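PDB 4RK6: glucose-resistance amylase regulator from Weissella paramesenteroides ATCC 33313, which probably acts as a LacI-family transcription regulator that binds DNA, its sugar-binding core holding glucose in this crystal. Local coordinates for residues G167-S171 against Y172-Y176; G175-S178 against V179-Y183. One frame throughout, in Å; residues are numbered along the deposited sequence.

Interaction 1: residues G167-S171 against Y172-Y176; sequences GNDHS and YETGY. With GLC (alpha-D-glucopyranose), chain C.
Thr174 OG1 donates to Asp169 OD1 over 2.6 Å, meeting the oxygen from above the carboxylate plane, 52° out of it. The same OD1 takes two bonds from Ser171: its hydroxyl approaches on the syn side at 2.7 Å, and its backbone N closes an Asx turn. Three donors therefore converge on one carboxylate oxygen, which should limit rotation of the group and probably favours the charged form. Ser171 OG, lying between its own N and carbonyl carbon (chi1 72°), faces the helix start. There Ser171 OG accepts from Thr174 N at 3.1 Å with an N-H...O angle of 154°. Ser171 is the N-cap of helix 172-182, whose first turn is closed by Gly175 N donating to Ser171 O. The methyl of Thr174 packs against the loop backbone, CG2 lying 3.5 Å from Asp169 O and also touching Gly167 CA. One water accepts from Asn168 N and donates to Thr174 OG1, tying the start of the loop to the helix. Further out, Gly167 O accepts from Thr135 OG1. His170 lays one face of its ring against glucose, with GLC C6 3.7 Å above the ring plane; its ND1 is hydrogen-bonded to Thr196 OG1. The whole is an Asx turn leading into a serine N-cap, on a loop that follows strand 163-166 and lines the sugar pocket of a periplasmic-binding-protein-like core.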
loop_
_atom_site.group_PDB
_atom_site.type_symbol
_atom_site.label_atom_id
_atom_site.label_comp_id
_atom_site.label_asym_id
_atom_site.label_seq_id
_atom_site.Cartn_x
_atom_site.Cartn_y
_atom_site.Cartn_z
ATOM N N GLY A 167 2.792 -3.276 -22.195
ATOM C CA GLY A 167 1.896 -3.235 -21.043
ATOM C C GLY A 167 0.830 -2.162 -21.053
ATOM O O GLY A 167 0.970 -1.120 -21.707
ATOM N N ASN A 168 -0.219 -2.432 -20.284
ATOM C CA ASN A 168 -1.394 -1.558 -20.139
ATOM C C ASN A 168 -1.605 -0.967 -18.756
ATOM O O ASN A 168 -2.558 -0.221 -18.561
ATOM C CB ASN A 168 -2.645 -2.354 -20.489
ATOM C CG ASN A 168 -2.629 -2.818 -21.919
ATOM O OD1 ASN A 168 -2.306 -2.043 -22.806
ATOM N ND2 ASN A 168 -2.939 -4.092 -22.148
ATOM N N ASP A 169 -0.758 -1.313 -17.786
ATOM C CA ASP A 169 -0.968 -0.794 -16.440
ATOM C C ASP A 169 0.293 -0.936 -15.599
ATOM O O ASP A 169 1.286 -1.497 -16.064
ATOM C CB ASP A 169 -2.185 -1.464 -15.781
ATOM C CG ASP A 169 -1.986 -2.937 -15.472
ATOM O OD1 ASP A 169 -0.869 -3.378 -15.135
ATOM O OD2 ASP A 169 -3.006 -3.659 -15.511
ATOM N N HIS A 170 0.229 -0.440 -14.359
ATOM C CA HIS A 170 1.418 -0.338 -13.500
ATOM C C HIS A 170 1.538 -1.522 -12.534
ATOM O O HIS A 170 2.175 -1.393 -11.482
ATOM C CB HIS A 170 1.324 0.924 -12.631
ATOM C CG HIS A 170 1.314 2.201 -13.392
ATOM N ND1 HIS A 170 2.394 2.641 -14.128
ATOM C CD2 HIS A 170 0.373 3.174 -13.476
ATOM C CE1 HIS A 170 2.107 3.810 -14.666
ATOM N NE2 HIS A 170 0.884 4.153 -14.289
ATOM N N SER A 171 0.937 -2.663 -12.872
ATOM C CA SER A 171 0.872 -3.795 -11.949
ATOM C C SER A 171 2.110 -4.695 -11.967
ATOM O O SER A 171 2.862 -4.754 -12.926
ATOM C CB SER A 171 -0.372 -4.652 -12.244
ATOM O OG SER A 171 -0.236 -5.392 -13.456
ATOM N N TYR A 172 2.273 -5.428 -10.869
ATOM C CA TYR A 172 3.230 -6.516 -10.780
ATOM C C TYR A 172 3.072 -7.494 -11.952
ATOM O O TYR A 172 4.048 -7.906 -12.555
ATOM C CB TYR A 172 3.014 -7.233 -9.464
ATOM C CG TYR A 172 3.804 -8.514 -9.302
ATOM C CD1 TYR A 172 5.092 -8.495 -8.786
ATOM C CD2 TYR A 172 3.239 -9.750 -9.618
ATOM C CE1 TYR A 172 5.809 -9.672 -8.611
ATOM C CE2 TYR A 172 3.953 -10.931 -9.461
ATOM C CZ TYR A 172 5.239 -10.889 -8.955
ATOM O OH TYR A 172 5.950 -12.048 -8.787
ATOM N N GLU A 173 1.827 -7.854 -12.241
ATOM C CA GLU A 173 1.528 -8.821 -13.283
ATOM C C GLU A 173 2.028 -8.346 -14.648
ATOM O O GLU A 173 2.562 -9.130 -15.420
ATOM C CB GLU A 173 0.018 -9.073 -13.333
ATOM C CG GLU A 173 -0.509 -9.908 -12.156
ATOM C CD GLU A 173 -0.715 -9.148 -10.832
ATOM O OE1 GLU A 173 -0.662 -7.885 -10.785
ATOM O OE2 GLU A 173 -0.937 -9.840 -9.801
ATOM N N THR A 174 1.890 -7.053 -14.924
ATOM C CA THR A 174 2.394 -6.509 -16.184
ATOM C C THR A 174 3.909 -6.641 -16.267
ATOM O O THR A 174 4.464 -7.013 -17.301
ATOM C CB THR A 174 1.917 -5.070 -16.384
ATOM O OG1 THR A 174 0.494 -5.062 -16.621
ATOM C CG2 THR A 174 2.663 -4.372 -17.532
ATOM N N GLY A 175 4.615 -6.352 -15.183
ATOM C CA GLY A 175 6.045 -6.589 -15.212
ATOM C C GLY A 175 6.409 -8.055 -15.424
ATOM O O GLY A 175 7.328 -8.375 -16.177
ATOM N N TYR A 176 5.717 -8.933 -14.713
ATOM C CA TYR A 176 6.001 -10.358 -14.774
ATOM C C TYR A 176 5.739 -10.903 -16.176
ATOM O O TYR A 176 6.567 -11.642 -16.748
ATOM C CB TYR A 176 5.151 -11.112 -13.757
ATOM C CG TYR A 176 5.683 -12.499 -13.477
ATOM C CD1 TYR A 176 5.389 -13.564 -14.325
ATOM C CD2 TYR A 176 6.503 -12.748 -12.378
ATOM C CE1 TYR A 176 5.895 -14.833 -14.078
ATOM C CE2 TYR A 176 7.017 -14.006 -12.126
ATOM C CZ TYR A 176 6.709 -15.056 -12.983
ATOM O OH TYR A 176 7.233 -16.308 -12.749
HETATM C C1 GLC C . 0.353 7.691 -11.391
HETATM C C2 GLC C . 1.185 8.953 -11.164
HETATM C C3 GLC C . 2.637 8.791 -11.566
HETATM C C4 GLC C . 3.184 7.478 -11.000
HETATM C C5 GLC C . 2.350 6.334 -11.580
HETATM C C6 GLC C . 2.808 4.976 -11.054
HETATM O O1 GLC C . -0.004 7.683 -12.719
HETATM O O2 GLC C . 0.657 10.046 -11.913
HETATM O O3 GLC C . 3.317 9.908 -11.004
HETATM O O4 GLC C . 4.541 7.359 -11.301
HETATM O O5 GLC C . 1.010 6.453 -11.182
HETATM O O6 GLC C . 2.670 4.898 -9.670
HETATM O O HOH W 1 -0.501 -5.049 -19.157
#

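Interaction 2: residues G175-S178 against V179-Y183; sequences GYTS and VTTGY
Past Ser178 the backbone of helix 172-182 departs from regular alpha geometry, and a wider pi-type turn forms at 179-182: Thr177 O accepts from Thr180 N, Thr181 N and Gly182 N. The three donors are not equivalent. Gly182 N lies 3.0 Å from Thr177 O, tilted 16° from its carbonyl plane; Thr181 N, 2.9 Å from Thr177 O, is tilted about as little, whereas Thr180 N sits well above that plane. The i to i+5 bond to Gly182 N is the evidence for the widening. Side chains take up other carbonyls of the same turns. Thr180 OG1 donates to Tyr176 O at 2.9 Å, and its CG2 also packs against that oxygen, 3.5 Å away, while the Tyr176 ring crosses the threonine obliquely and sends its hydroxyl to Asp210. Outside the segments, Val179 and Ser178 pack on Leu204 of helix 198-210, and Tyr183 reaches back to strand 163-166 with its OH on Leu165 O. Tyr183 also turns a ring edge to Ser178 O, which lies near the ring plane, 3.4 Å from CD2. A chi1 of 66° folds Ser178 OG back over its own backbone, and it donates to Gly175 O, one turn back, at 2.8 Å.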
loop_
_atom_site.group_PDB
_atom_site.type_symbol
_atom_site.label_atom_id
_atom_site.label_comp_id
_atom_site.label_asym_id
_atom_site.label_seq_id
_atom_site.Cartn_x
_atom_site.Cartn_y
_atom_site.Cartn_z
ATOM N N GLY A 175 4.615 -6.352 -15.183
ATOM C CA GLY A 175 6.045 -6.589 -15.212
ATOM C C GLY A 175 6.409 -8.055 -15.424
ATOM O O GLY A 175 7.328 -8.375 -16.177
ATOM N N TYR A 176 5.717 -8.933 -14.713
ATOM C CA TYR A 176 6.001 -10.358 -14.774
ATOM C C TYR A 176 5.739 -10.903 -16.176
ATOM O O TYR A 176 6.567 -11.642 -16.748
ATOM C CB TYR A 176 5.151 -11.112 -13.757
ATOM C CG TYR A 176 5.683 -12.499 -13.477
ATOM C CD1 TYR A 176 5.389 -13.564 -14.325
ATOM C CD2 TYR A 176 6.503 -12.748 -12.378
ATOM C CE1 TYR A 176 5.895 -14.833 -14.078
ATOM C CE2 TYR A 176 7.017 -14.006 -12.126
ATOM C CZ TYR A 176 6.709 -15.056 -12.983
ATOM O OH TYR A 176 7.233 -16.308 -12.749
ATOM N N THR A 177 4.589 -10.534 -16.725
ATOM C CA THR A 177 4.185 -11.066 -18.037
ATOM C C THR A 177 4.979 -10.489 -19.188
ATOM O O THR A 177 5.104 -11.138 -20.240
ATOM C CB THR A 177 2.661 -10.903 -18.308
ATOM O OG1 THR A 177 2.270 -9.521 -18.356
ATOM C CG2 THR A 177 1.840 -11.626 -17.268
ATOM N N SER A 178 5.518 -9.281 -19.027
ATOM C CA SER A 178 6.217 -8.631 -20.129
ATOM C C SER A 178 7.317 -9.525 -20.694
ATOM O O SER A 178 7.458 -9.664 -21.907
ATOM C CB SER A 178 6.810 -7.283 -19.693
ATOM O OG SER A 178 7.832 -7.449 -18.722
ATOM N N VAL A 179 8.120 -10.107 -19.816
ATOM C CA VAL A 179 9.305 -10.862 -20.257
ATOM C C VAL A 179 9.078 -12.363 -20.324
ATOM O O VAL A 179 9.998 -13.102 -20.638
ATOM C CB VAL A 179 10.526 -10.579 -19.356
ATOM C CG1 VAL A 179 10.995 -9.159 -19.579
ATOM C CG2 VAL A 179 10.195 -10.823 -17.885
ATOM N N THR A 180 7.862 -12.806 -20.043
ATOM C CA THR A 180 7.510 -14.224 -20.147
ATOM C C THR A 180 6.564 -14.457 -21.329
ATOM O O THR A 180 6.845 -15.278 -22.186
ATOM C CB THR A 180 6.892 -14.741 -18.833
ATOM O OG1 THR A 180 5.826 -13.879 -18.432
ATOM C CG2 THR A 180 7.934 -14.762 -17.738
ATOM N N THR A 181 5.454 -13.736 -21.402
ATOM C CA THR A 181 4.546 -13.938 -22.520
ATOM C C THR A 181 4.627 -12.808 -23.559
ATOM O O THR A 181 4.243 -12.998 -24.700
ATOM C CB THR A 181 3.112 -14.157 -22.014
ATOM O OG1 THR A 181 2.708 -13.026 -21.248
ATOM C CG2 THR A 181 3.039 -15.405 -21.138
ATOM N N GLY A 182 5.154 -11.649 -23.183
ATOM C CA GLY A 182 5.308 -10.532 -24.107
ATOM C C GLY A 182 6.515 -10.632 -25.018
ATOM O O GLY A 182 6.480 -10.196 -26.189
ATOM N N TYR A 183 7.605 -11.141 -24.455
ATOM C CA TYR A 183 8.851 -11.401 -25.170
ATOM C C TYR A 183 9.361 -12.782 -24.781
ATOM O O TYR A 183 8.840 -13.416 -23.878
ATOM C CB TYR A 183 9.909 -10.330 -24.848
ATOM C CG TYR A 183 9.517 -8.971 -25.354
ATOM C CD1 TYR A 183 9.830 -8.581 -26.656
ATOM C CD2 TYR A 183 8.829 -8.068 -24.543
ATOM C CE1 TYR A 183 9.454 -7.347 -27.143
ATOM C CE2 TYR A 183 8.451 -6.823 -25.025
ATOM C CZ TYR A 183 8.769 -6.470 -26.324
ATOM O OH TYR A 183 8.410 -5.247 -26.812
#

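How the interactions relate
Interactions 1 and 2 follow one another along the chain, from the loop before helix 172-182 to its last turn, their centres about 9 Å apart, and share Gly175 and Tyr176. Interaction 1 comes first, where the loop after strand 163-166 enters the helix; interaction 2 covers its later turns and the exit at Tyr183. Strand 163-166 is an outermost strand of the sheet within this chain, so both belong to one flank of the periplasmic-binding-protein-like region. The loop that leads into the helix meets the sugar through His170, while the CA of Gly175 is already about 13 Å from the nearest atom of glucose. Tyr172 and Tyr176 both pack on Arg234 of the second subunit, so the first turns of the helix also face the dimer partner.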